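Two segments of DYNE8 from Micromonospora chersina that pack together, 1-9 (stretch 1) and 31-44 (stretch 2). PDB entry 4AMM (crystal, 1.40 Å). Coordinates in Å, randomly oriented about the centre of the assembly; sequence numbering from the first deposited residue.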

ATOM      1  N   PRO A   1     -11.839   1.146  19.703  1.00 39.45           N
ATOM      2  CA  PRO A   1     -11.311   1.787  18.475  1.00 38.25           C
ATOM      3  C   PRO A   1     -12.155   3.023  18.048  1.00 37.28           C
ATOM      4  O   PRO A   1     -13.350   3.080  18.372  1.00 38.35           O
ATOM      5  CB  PRO A   1     -11.366   0.660  17.420  1.00 38.60           C
ATOM      6  CG  PRO A   1     -12.293  -0.369  17.964  1.00 39.53           C
ATOM      7  CD  PRO A   1     -12.337  -0.224  19.467  1.00 40.63           C
ATOM      8  N   ASP A   2     -11.529   4.001  17.357  1.00 35.62           N
ATOM      9  CA  ASP A   2     -12.212   5.199  16.823  1.00 33.65           C
ATOM     10  C   ASP A   2     -13.073   4.964  15.568  1.00 30.85           C
ATOM     11  O   ASP A   2     -13.923   5.772  15.220  1.00 30.66           O
ATOM     12  CB  ASP A   2     -11.224   6.364  16.590  1.00 34.82           C
ATOM     13  CG  ASP A   2     -10.074   6.023  15.598  1.00 39.18           C
ATOM     14  OD1 ASP A   2      -9.896   4.836  15.209  1.00 44.11           O
ATOM     15  OD2 ASP A   2      -9.323   6.968  15.227  1.00 43.16           O
ATOM     16  N   HIS A   3     -12.862   3.830  14.893  1.00 28.75           N
ATOM     17  CA  HIS A   3     -13.780   3.443  13.846  1.00 25.73           C
ATOM     18  C   HIS A   3     -14.217   2.040  14.225  1.00 23.31           C
ATOM     19  O   HIS A   3     -13.427   1.227  14.782  1.00 25.63           O
ATOM     20  CB  HIS A   3     -13.149   3.373  12.446  1.00 25.74           C
ATOM     21  CG  HIS A   3     -12.916   4.701  11.812  1.00 30.29           C
ATOM     22  ND1 HIS A   3     -11.999   5.592  12.319  1.00 29.87           N
ATOM     23  CD2 HIS A   3     -13.491   5.299  10.754  1.00 31.46           C
ATOM     24  CE1 HIS A   3     -12.030   6.699  11.602  1.00 32.10           C
ATOM     25  NE2 HIS A   3     -12.910   6.541  10.632  1.00 35.80           N
ATOM     26  N   GLU A   4     -15.469   1.789  13.952  1.00 18.70           N
ATOM     27  CA  GLU A   4     -16.064   0.485  14.135  1.00 17.34           C
ATOM     28  C   GLU A   4     -16.205  -0.159  12.768  1.00 15.94           C
ATOM     29  O   GLU A   4     -16.394   0.521  11.743  1.00 16.46           O
ATOM     30  CB  GLU A   4     -17.418   0.636  14.821  1.00 19.28           C
ATOM     31  CG  GLU A   4     -17.933  -0.724  15.246  1.00 20.37           C
ATOM     32  CD  GLU A   4     -16.882  -1.418  16.172  1.00 28.24           C
ATOM     33  OE1 GLU A   4     -16.799  -1.094  17.383  1.00 27.24           O
ATOM     34  OE2 GLU A   4     -16.063  -2.204  15.622  1.00 24.69           O
ATOM     35  N   LEU A   5     -16.182  -1.499  12.720  1.00 14.54           N
ATOM     36  CA  LEU A   5     -16.394  -2.261  11.508  1.00 13.70           C
ATOM     37  C   LEU A   5     -17.729  -2.917  11.525  1.00 13.63           C
ATOM     38  O   LEU A   5     -18.010  -3.713  12.450  1.00 14.89           O
ATOM     39  CB  LEU A   5     -15.314  -3.370  11.464  1.00 14.10           C
ATOM     40  CG  LEU A   5     -15.482  -4.399  10.328  1.00 14.33           C
ATOM     41  CD1 LEU A   5     -15.411  -3.739   8.931  1.00 14.72           C
ATOM     42  CD2 LEU A   5     -14.339  -5.449  10.512  1.00 15.63           C
ATOM     43  N   VAL A   6     -18.582  -2.637  10.539  1.00 12.60           N
ATOM     44  CA  VAL A   6     -19.912  -3.187  10.500  1.00 12.35           C
ATOM     45  C   VAL A   6     -20.060  -3.994   9.239  1.00 11.79           C
ATOM     46  O   VAL A   6     -19.893  -3.491   8.117  1.00 13.68           O
ATOM     47  CB  VAL A   6     -20.988  -2.076  10.460  1.00 13.47           C
ATOM     48  CG1 VAL A   6     -22.311  -2.706  10.442  1.00 15.72           C
ATOM     49  CG2 VAL A   6     -20.785  -1.219  11.697  1.00 15.93           C
ATOM     50  N   VAL A   7     -20.215  -5.340   9.421  1.00 12.42           N
ATOM     51  CA  VAL A   7     -20.388  -6.209   8.283  1.00 13.32           C
ATOM     52  C   VAL A   7     -21.731  -6.891   8.312  1.00 15.30           C
ATOM     53  O   VAL A   7     -22.257  -7.144   9.407  1.00 17.28           O
ATOM     54  CB  VAL A   7     -19.270  -7.292   8.193  1.00 14.13           C
ATOM     55  CG1 VAL A   7     -17.863  -6.693   8.219  1.00 12.94           C
ATOM     56  CG2 VAL A   7     -19.395  -8.399   9.325  1.00 15.89           C
ATOM     57  N   CYS A   8     -22.210  -7.259   7.132  1.00 14.47           N
ATOM     58  CA  CYS A   8     -23.288  -8.258   7.103  1.00 18.24           C
ATOM     59  C   CYS A   8     -23.444  -8.821   5.725  1.00 16.15           C
ATOM     60  O   CYS A   8     -22.763  -8.434   4.803  1.00 15.10           O
ATOM     61  CB  CYS A   8     -24.569  -7.745   7.661  1.00 20.68           C
ATOM     62  SG  CYS A   8     -25.182  -6.492   6.630  1.00 22.82           S
ATOM     63  N   GLY A   9     -24.380  -9.785   5.606  1.00 16.09           N
ATOM     64  CA  GLY A   9     -24.563 -10.371   4.319  1.00 16.42           C
ATOM     65  C   GLY A   9     -25.844 -11.177   4.252  1.00 15.24           C
ATOM     66  O   GLY A   9     -26.560 -11.287   5.220  1.00 18.02           O
ATOM     67  N   SER A  31     -26.205   4.536  20.873  1.00 31.43           N
ATOM     68  CA  SER A  31     -24.972   5.034  21.457  1.00 31.77           C
ATOM     69  C   SER A  31     -23.830   4.273  20.889  1.00 31.95           C
ATOM     70  O   SER A  31     -24.056   3.222  20.238  1.00 27.79           O
ATOM     71  CB  SER A  31     -24.974   4.838  22.992  1.00 32.50           C
ATOM     72  OG  SER A  31     -25.021   3.445  23.326  1.00 35.87           O
ATOM     73  N   ARG A  32     -22.628   4.750  21.158  1.00 31.22           N
ATOM     74  CA  ARG A  32     -21.421   4.131  20.707  1.00 31.76           C
ATOM     75  C   ARG A  32     -21.293   2.728  21.314  1.00 30.28           C
ATOM     76  O   ARG A  32     -21.031   1.804  20.554  1.00 28.28           O
ATOM     77  CB  ARG A  32     -20.204   5.009  20.980  1.00 33.58           C
ATOM     78  CG  ARG A  32     -18.898   4.404  20.497  1.00 38.28           C
ATOM     79  CD  ARG A  32     -18.683   4.543  18.928  1.00 43.52           C
ATOM     80  NE  ARG A  32     -17.416   3.900  18.521  1.00 45.85           N
ATOM     81  CZ  ARG A  32     -17.232   2.585  18.413  1.00 47.06           C
ATOM     82  NH1 ARG A  32     -18.239   1.744  18.651  1.00 47.82           N
ATOM     83  NH2 ARG A  32     -16.045   2.100  18.069  1.00 46.00           N
ATOM     84  N   PRO A  33     -21.481   2.547  22.642  1.00 29.09           N
ATOM     85  CA  PRO A  33     -21.443   1.164  23.166  1.00 27.31           C
ATOM     86  C   PRO A  33     -22.497   0.249  22.544  1.00 25.52           C
ATOM     87  O   PRO A  33     -22.202  -0.958  22.292  1.00 25.67           O
ATOM     88  CB  PRO A  33     -21.676   1.340  24.673  1.00 28.57           C
ATOM     89  CG  PRO A  33     -21.220   2.752  24.951  1.00 30.13           C
ATOM     90  CD  PRO A  33     -21.574   3.525  23.758  1.00 28.67           C
ATOM     91  N   GLU A  34     -23.679   0.761  22.245  1.00 23.48           N
ATOM     92  CA  GLU A  34     -24.727  -0.039  21.569  1.00 22.42           C
ATOM     93  C   GLU A  34     -24.312  -0.394  20.135  1.00 22.12           C
ATOM     94  O   GLU A  34     -24.576  -1.520  19.657  1.00 20.70           O
ATOM     95  CB  GLU A  34     -26.070   0.729  21.558  1.00 23.00           C
ATOM     96  CG  GLU A  34     -26.837   0.583  22.813  1.00 27.26           C
ATOM     97  CD  GLU A  34     -27.848   1.705  22.972  1.00 36.13           C
ATOM     98  OE1 GLU A  34     -27.542   2.823  22.505  1.00 39.41           O
ATOM     99  OE2 GLU A  34     -28.930   1.449  23.572  1.00 40.64           O
ATOM    100  N   LEU A  35     -23.665   0.519  19.430  1.00 21.05           N
ATOM    101  CA  LEU A  35     -23.197   0.275  18.067  1.00 19.28           C
ATOM    102  C   LEU A  35     -22.127  -0.805  18.133  1.00 19.34           C
ATOM    103  O   LEU A  35     -22.121  -1.679  17.254  1.00 17.84           O
ATOM    104  CB  LEU A  35     -22.644   1.571  17.440  1.00 20.64           C
ATOM    105  CG  LEU A  35     -21.815   1.453  16.171  1.00 20.20           C
ATOM    106  CD1 LEU A  35     -22.744   1.032  15.121  1.00 21.35           C
ATOM    107  CD2 LEU A  35     -21.055   2.749  15.801  1.00 20.12           C
ATOM    108  N   THR A  36     -21.206  -0.749  19.074  1.00 18.33           N
ATOM    109  CA  THR A  36     -20.210  -1.856  19.191  1.00 19.46           C
ATOM    110  C   THR A  36     -20.882  -3.178  19.420  1.00 19.15           C
ATOM    111  O   THR A  36     -20.475  -4.173  18.797  1.00 19.10           O
ATOM    112  CB  THR A  36     -19.204  -1.520  20.298  1.00 21.65           C
ATOM    113  OG1 THR A  36     -18.485  -0.380  19.888  1.00 26.35           O
ATOM    114  CG2 THR A  36     -18.242  -2.628  20.510  1.00 21.20           C
ATOM    115  N   ASP A  37     -21.889  -3.273  20.266  1.00 19.08           N
ATOM    116  CA  ASP A  37     -22.602  -4.545  20.452  1.00 17.87           C
ATOM    117  C   ASP A  37     -23.290  -4.966  19.200  1.00 18.74           C
ATOM    118  O   ASP A  37     -23.227  -6.195  18.825  1.00 16.83           O
ATOM    119  CB  ASP A  37     -23.632  -4.443  21.589  1.00 19.78           C
ATOM    120  CG  ASP A  37     -23.018  -4.662  22.976  1.00 26.40           C
ATOM    121  OD1 ASP A  37     -21.965  -5.352  23.117  1.00 27.00           O
ATOM    122  OD2 ASP A  37     -23.611  -4.116  23.957  1.00 28.61           O
ATOM    123  N   LEU A  38     -23.930  -4.075  18.453  1.00 15.59           N
ATOM    124  CA  LEU A  38     -24.571  -4.490  17.234  1.00 15.89           C
ATOM    125  C   LEU A  38     -23.505  -4.987  16.265  1.00 14.33           C
ATOM    126  O   LEU A  38     -23.715  -6.074  15.638  1.00 14.94           O
ATOM    127  CB  LEU A  38     -25.334  -3.300  16.610  1.00 17.49           C
ATOM    128  CG  LEU A  38     -25.913  -3.507  15.217  1.00 19.78           C
ATOM    129  CD1 LEU A  38     -26.963  -4.582  15.244  1.00 24.17           C
ATOM    130  CD2 LEU A  38     -26.544  -2.171  14.708  1.00 21.84           C
ATOM    131  N   ALA A  39     -22.396  -4.280  16.094  1.00 14.58           N
ATOM    132  CA  ALA A  39     -21.342  -4.625  15.108  1.00 12.56           C
ATOM    133  C   ALA A  39     -20.724  -5.982  15.548  1.00 12.82           C
ATOM    134  O   ALA A  39     -20.448  -6.839  14.653  1.00 12.39           O
ATOM    135  CB  ALA A  39     -20.303  -3.518  15.109  1.00 13.80           C
ATOM    136  N   ALA A  40     -20.485  -6.193  16.813  1.00 12.81           N
ATOM    137  CA  ALA A  40     -19.831  -7.474  17.227  1.00 13.61           C
ATOM    138  C   ALA A  40     -20.816  -8.582  16.940  1.00 12.67           C
ATOM    139  O   ALA A  40     -20.393  -9.698  16.527  1.00 13.40           O
ATOM    140  CB  ALA A  40     -19.459  -7.421  18.657  1.00 12.84           C
ATOM    141  N   GLY A  41     -22.110  -8.384  17.193  1.00 12.64           N
ATOM    142  CA  GLY A  41     -23.112  -9.421  16.913  1.00 13.17           C
ATOM    143  C   GLY A  41     -23.221  -9.698  15.479  1.00 11.89           C
ATOM    144  O   GLY A  41     -23.330 -10.908  15.052  1.00 13.31           O
ATOM    145  N   LEU A  42     -23.214  -8.699  14.590  1.00 12.20           N
ATOM    146  CA  LEU A  42     -23.287  -8.928  13.161  1.00 13.16           C
ATOM    147  C   LEU A  42     -22.084  -9.694  12.688  1.00 11.40           C
ATOM    148  O   LEU A  42     -22.228 -10.556  11.795  1.00 12.21           O
ATOM    149  CB  LEU A  42     -23.399  -7.537  12.416  1.00 12.92           C
ATOM    150  CG  LEU A  42     -24.793  -6.911  12.616  1.00 13.92           C
ATOM    151  CD1 LEU A  42     -24.674  -5.421  12.070  1.00 15.64           C
ATOM    152  CD2 LEU A  42     -25.822  -7.652  11.827  1.00 16.79           C
ATOM    153  N   ALA A  43     -20.896  -9.386  13.205  1.00 11.28           N
ATOM    154  CA  ALA A  43     -19.679 -10.084  12.733  1.00 11.36           C
ATOM    155  C   ALA A  43     -19.789 -11.570  13.135  1.00 10.91           C
ATOM    156  O   ALA A  43     -19.364 -12.442  12.328  1.00 11.35           O
ATOM    157  CB  ALA A  43     -18.445  -9.460  13.286  1.00 12.80           C
ATOM    158  N   ALA A  44     -20.340 -11.870  14.303  1.00 10.64           N
ATOM    159  CA  ALA A  44     -20.432 -13.273  14.764  1.00 10.91           C
ATOM    160  C   ALA A  44     -21.421 -14.007  13.913  1.00 11.78           C
ATOM    161  O   ALA A  44     -21.236 -15.204  13.605  1.00 12.05           O
ATOM    162  CB  ALA A  44     -20.817 -13.282  16.215  1.00 11.81           C
TER
HETATM  163  O   HOH W   1     -19.566  -6.132  12.108  1.00 14.53           O

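How does Glu4, a buried acid, find partners against the helix? Its CA-to-CB bond points toward the helix, and chi1 is t, but chi2 is p and chi3 is 79°, so the chain folds back and brings the carboxylate beside the first turn of the helix and close to its own backbone. Glu4 OE1 accepts a hydrogen bond from Thr36 OG1 at 3.1 Å and forms a salt bridge with Arg32, its distance to Arg32 NH2 being 3.4 Å. Glu4 OE2 takes a 3.0 Å hydrogen bond from the backbone N of Leu5, an arrangement the bend makes possible. Before the bend, chi1 sets Glu4 CG against the helix, 3.7 Å from Ala39 CB.

What shape must Arg32 take to reach the strand? Its CA-to-CB bond runs sideways, yet the end of the side chain comes nearer. Chi1 and chi3 are t, while chi2 at 78° and chi4 at 76° supply the turns that set the guanidinium beside Glu4 and the N-terminal loop. Arg32 NH2 donates to Pro1 O at 2.9 Å, with that oxygen at the edge of the group, near its plane, whereas Glu4 CB lies over one face. The hydrogen bonds from Arg32 NH1 and NH2 to Glu4 OE1 are both weak, at 3.4 Å each. Arg32 NH1 also makes a very short 2.5 Å bond to Thr36 OG1, one turn along the helix; Thr36, with chi1 m, thus accepts from Arg32 and donates to Glu4.

Why can the strand come so close at Ala39? The side chain is a single methyl directed toward the strand, so little separates the backbones: the CA atoms of Val6 and Ala39 are only 5.0 Å apart, and Ala39 CB already lies 3.5 Å from Leu5 O. Water 1 bridges the backbones nearby: it donates to Leu5 O at 2.9 Å and Ala39 O at 2.8 Å, and accepts from Val7 N at 2.9 Å.

How do the side chains pack farther along? The CA-to-CB bond of Leu42 points toward the strand, and its m, t conformation turns CD1 to Val6 CG1 (4.0 Å) and CD2 to Cys8 CB (4.4 Å). Val6, t, also turns CG2 to Ala39 CB (4.1 Å). Val7, m, brings CG2 rather than CG1 to Ala43 CB, at 4.2 Å; Cys8, p, leaves SG farther than CB from Leu42 CD2. The close fit has a polar cost: Val7 O, 3.2 Å from Leu42 CB, is buried by the contact without a hydrogen-bonding partner.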